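PDB 4AKM: lysosome-associated membrane glycoprotein 3 from Homo sapiens, which takes part in fusing lysosomes with autophagosomes and in the unfolded protein response, as a glycoprotein of the lysosomal membrane. Local coordinates for residues 2-10 with 17-25. Sequence-based numbering, arbitrary orientation.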
loop_
_atom_site.group_PDB
_atom_site.type_symbol
_atom_site.label_atom_id
_atom_site.label_comp_id
_atom_site.label_asym_id
_atom_site.label_seq_id
_atom_site.Cartn_x
_atom_site.Cartn_y
_atom_site.Cartn_z
ATOM N N VAL A 2 -11.118 3.941 -9.530
ATOM C CA VAL A 2 -9.901 3.733 -8.742
ATOM C C VAL A 2 -8.921 4.897 -8.913
ATOM O O VAL A 2 -7.897 4.777 -9.594
ATOM C CB VAL A 2 -9.201 2.400 -9.108
ATOM C CG1 VAL A 2 -8.071 2.089 -8.125
ATOM C CG2 VAL A 2 -10.211 1.263 -9.140
ATOM N N LYS A 3 -9.242 6.028 -8.291
ATOM C CA LYS A 3 -8.424 7.226 -8.433
ATOM C C LYS A 3 -7.100 7.089 -7.678
ATOM O O LYS A 3 -7.047 6.532 -6.580
ATOM C CB LYS A 3 -9.196 8.485 -8.003
ATOM C CG LYS A 3 -10.134 9.053 -9.084
ATOM C CD LYS A 3 -11.264 8.080 -9.452
ATOM C CE LYS A 3 -12.034 8.527 -10.689
ATOM N NZ LYS A 3 -13.089 7.538 -11.077
ATOM N N THR A 4 -6.032 7.580 -8.293
ATOM C CA THR A 4 -4.702 7.516 -7.702
ATOM C C THR A 4 -4.542 8.581 -6.618
ATOM O O THR A 4 -4.845 9.757 -6.838
ATOM C CB THR A 4 -3.615 7.697 -8.785
ATOM O OG1 THR A 4 -3.765 6.681 -9.783
ATOM C CG2 THR A 4 -2.223 7.600 -8.182
ATOM N N GLY A 5 -4.071 8.162 -5.445
ATOM C CA GLY A 5 -3.869 9.077 -4.340
ATOM C C GLY A 5 -2.413 9.427 -4.130
ATOM O O GLY A 5 -1.535 8.589 -4.352
ATOM N N ILE A 6 -2.153 10.663 -3.710
ATOM C CA ILE A 6 -0.792 11.088 -3.421
ATOM C C ILE A 6 -0.574 11.204 -1.912
ATOM O O ILE A 6 -1.082 12.111 -1.244
ATOM C CB ILE A 6 -0.428 12.390 -4.144
ATOM C CG1 ILE A 6 -0.588 12.211 -5.653
ATOM C CG2 ILE A 6 0.997 12.794 -3.823
ATOM C CD1 ILE A 6 -1.863 12.801 -6.210
ATOM N N TYR A 7 0.191 10.255 -1.390
ATOM C CA TYR A 7 0.390 10.117 0.039
ATOM C C TYR A 7 1.830 10.413 0.374
ATOM O O TYR A 7 2.693 10.446 -0.508
ATOM C CB TYR A 7 0.029 8.705 0.476
ATOM C CG TYR A 7 -1.349 8.292 0.023
ATOM C CD1 TYR A 7 -2.459 9.070 0.316
ATOM C CD2 TYR A 7 -1.537 7.135 -0.723
ATOM C CE1 TYR A 7 -3.715 8.700 -0.107
ATOM C CE2 TYR A 7 -2.786 6.758 -1.145
ATOM C CZ TYR A 7 -3.871 7.542 -0.836
ATOM O OH TYR A 7 -5.119 7.160 -1.261
ATOM N N GLN A 8 2.092 10.596 1.661
ATOM C CA GLN A 8 3.341 11.179 2.085
ATOM C C GLN A 8 3.515 11.010 3.585
ATOM O O GLN A 8 2.581 11.233 4.356
ATOM C CB GLN A 8 3.298 12.656 1.734
ATOM C CG GLN A 8 4.606 13.372 1.786
ATOM C CD GLN A 8 4.417 14.863 1.655
ATOM O OE1 GLN A 8 3.978 15.527 2.598
ATOM N NE2 GLN A 8 4.725 15.399 0.475
ATOM N N VAL A 9 4.711 10.608 3.999
ATOM C CA VAL A 9 5.032 10.474 5.417
ATOM C C VAL A 9 6.261 11.327 5.727
ATOM O O VAL A 9 7.184 11.395 4.920
ATOM C CB VAL A 9 5.304 9.001 5.799
ATOM C CG1 VAL A 9 5.566 8.873 7.287
ATOM C CG2 VAL A 9 4.134 8.115 5.391
ATOM N N LEU A 10 6.276 11.983 6.885
ATOM C CA LEU A 10 7.362 12.913 7.192
ATOM C C LEU A 10 8.042 12.701 8.545
ATOM O O LEU A 10 7.399 12.353 9.538
ATOM C CB LEU A 10 6.862 14.355 7.100
ATOM C CG LEU A 10 6.502 14.883 5.712
ATOM C CD1 LEU A 10 5.720 16.187 5.828
ATOM C CD2 LEU A 10 7.757 15.081 4.879
ATOM N N ILE A 17 8.482 9.028 3.366
ATOM C CA ILE A 17 7.799 8.147 2.425
ATOM C C ILE A 17 6.971 8.986 1.461
ATOM O O ILE A 17 6.216 9.857 1.880
ATOM C CB ILE A 17 6.844 7.168 3.150
ATOM C CG1 ILE A 17 7.625 6.089 3.903
ATOM C CG2 ILE A 17 5.875 6.522 2.172
ATOM C CD1 ILE A 17 6.745 5.097 4.626
ATOM N N LYS A 18 7.119 8.726 0.168
ATOM C CA LYS A 18 6.300 9.389 -0.837
ATOM C C LYS A 18 5.636 8.299 -1.664
ATOM O O LYS A 18 6.318 7.480 -2.270
ATOM C CB LYS A 18 7.165 10.279 -1.730
ATOM C CG LYS A 18 6.386 11.231 -2.622
ATOM C CD LYS A 18 7.274 11.765 -3.742
ATOM C CE LYS A 18 6.756 13.082 -4.309
ATOM N NZ LYS A 18 5.326 13.010 -4.720
ATOM N N ALA A 19 4.308 8.275 -1.686
ATOM C CA ALA A 19 3.615 7.203 -2.389
ATOM C C ALA A 19 2.385 7.678 -3.139
ATOM O O ALA A 19 1.451 8.234 -2.569
ATOM C CB ALA A 19 3.263 6.071 -1.432
ATOM N N GLU A 20 2.413 7.452 -4.441
ATOM C CA GLU A 20 1.274 7.686 -5.300
ATOM C C GLU A 20 0.815 6.326 -5.768
ATOM O O GLU A 20 1.639 5.483 -6.099
ATOM C CB GLU A 20 1.691 8.540 -6.486
ATOM C CG GLU A 20 2.417 9.812 -6.081
ATOM C CD GLU A 20 2.970 10.560 -7.274
ATOM O OE1 GLU A 20 2.871 10.025 -8.392
ATOM O OE2 GLU A 20 3.500 11.676 -7.098
ATOM N N MET A 21 -0.495 6.107 -5.762
ATOM C CA MET A 21 -1.077 4.837 -6.186
ATOM C C MET A 21 -2.583 4.871 -6.026
ATOM O O MET A 21 -3.134 5.734 -5.345
ATOM C CB MET A 21 -0.516 3.658 -5.383
ATOM C CG MET A 21 -0.810 3.703 -3.885
ATOM S SD MET A 21 0.460 2.928 -2.849
ATOM C CE MET A 21 0.519 1.278 -3.524
ATOM N N GLY A 22 -3.236 3.920 -6.676
ATOM C CA GLY A 22 -4.643 3.665 -6.492
ATOM C C GLY A 22 -4.718 2.327 -5.805
ATOM O O GLY A 22 -3.918 1.434 -6.081
ATOM N N ILE A 23 -5.665 2.191 -4.887
ATOM C CA ILE A 23 -5.791 0.964 -4.114
ATOM C C ILE A 23 -7.243 0.498 -4.068
ATOM O O ILE A 23 -8.173 1.293 -3.923
ATOM C CB ILE A 23 -5.187 1.119 -2.698
ATOM C CG1 ILE A 23 -3.688 1.397 -2.805
ATOM C CG2 ILE A 23 -5.416 -0.127 -1.867
ATOM C CD1 ILE A 23 -3.105 2.057 -1.587
ATOM N N GLN A 24 -7.414 -0.806 -4.235
ATOM C CA GLN A 24 -8.716 -1.433 -4.276
ATOM C C GLN A 24 -8.679 -2.603 -3.299
ATOM O O GLN A 24 -7.656 -3.273 -3.158
ATOM C CB GLN A 24 -9.011 -1.917 -5.705
ATOM C CG GLN A 24 -10.444 -2.382 -5.946
ATOM C CD GLN A 24 -10.720 -2.755 -7.402
ATOM O OE1 GLN A 24 -10.327 -3.825 -7.870
ATOM N NE2 GLN A 24 -11.405 -1.870 -8.121
ATOM N N LEU A 25 -9.783 -2.838 -2.603
ATOM C CA LEU A 25 -9.887 -3.999 -1.734
ATOM C C LEU A 25 -10.971 -4.920 -2.270
ATOM O O LEU A 25 -12.078 -4.478 -2.543
ATOM C CB LEU A 25 -10.189 -3.582 -0.291
ATOM C CG LEU A 25 -9.040 -2.895 0.456
ATOM C CD1 LEU A 25 -9.468 -2.427 1.845
ATOM C CD2 LEU A 25 -7.829 -3.814 0.550
HETATM O O HOH W 1 -5.390 4.924 -3.352
#
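Val9 and Ile17 face each other near the turn of the beta hairpin that opens the beta-prism fold of this membrane-proximal luminal domain. Strand 5-10 runs antiparallel to strand 17-25, at 172°, and three hydrogen-bonded pairs join them: Val9 with Ile17, Tyr7 with Ala19 and Gly5 with Met21. Each pair makes two backbone bonds; Val9 N donates to Ile17 O at 2.7 Å and Ile17 N returns to Val9 O at 3.1 Å. The side chains of Tyr7, Val9, Ile17, Ala19 and Met21 all turn to the buried face, where strand 57-64 supplies Leu60 and Leu62. Beta-branched Val9 and Ile17 suit an extended backbone and lie alongside each other, pointing the same way; Val9 CG2, placed beside its own backbone N (chi1 -177° for CG1), meets Ile17 CB at 3.6 Å. The small methyl of Ala19 packs on Leu60, across the strands from the much larger Tyr7.

The intervening pairs turn to the other face. There the aliphatic part of Glu20 runs beside Ile6, with CG 3.9 Å from Ile6 CG1, while its carboxylate makes a salt bridge along its own strand with Lys18, whose hydrogen bond from NZ to OE2 is weak. Ahead of Gly5, residues 2-4 form a less regular lead-in, and Thr4 CG2 approaches Met21 N at 3.3 Å. The side chains of Val2 and Gln24 cross at about a right angle, with Val2 CG2 against Gln24 NE2, which is itself hydrogen-bonded to Asn41 OD1.

Glycine is apt at position 5 because Tyr7, swung back along its strand by a chi1 of -53°, puts its hydroxyl where a beta carbon would sit; Gly5 C lies 4.0 Å above the ring plane, over its centre. A water in that plane, at the ring edge, is hydrogen-bonded to Tyr7 OH at 3.1 Å, and this water donates to Met21 O.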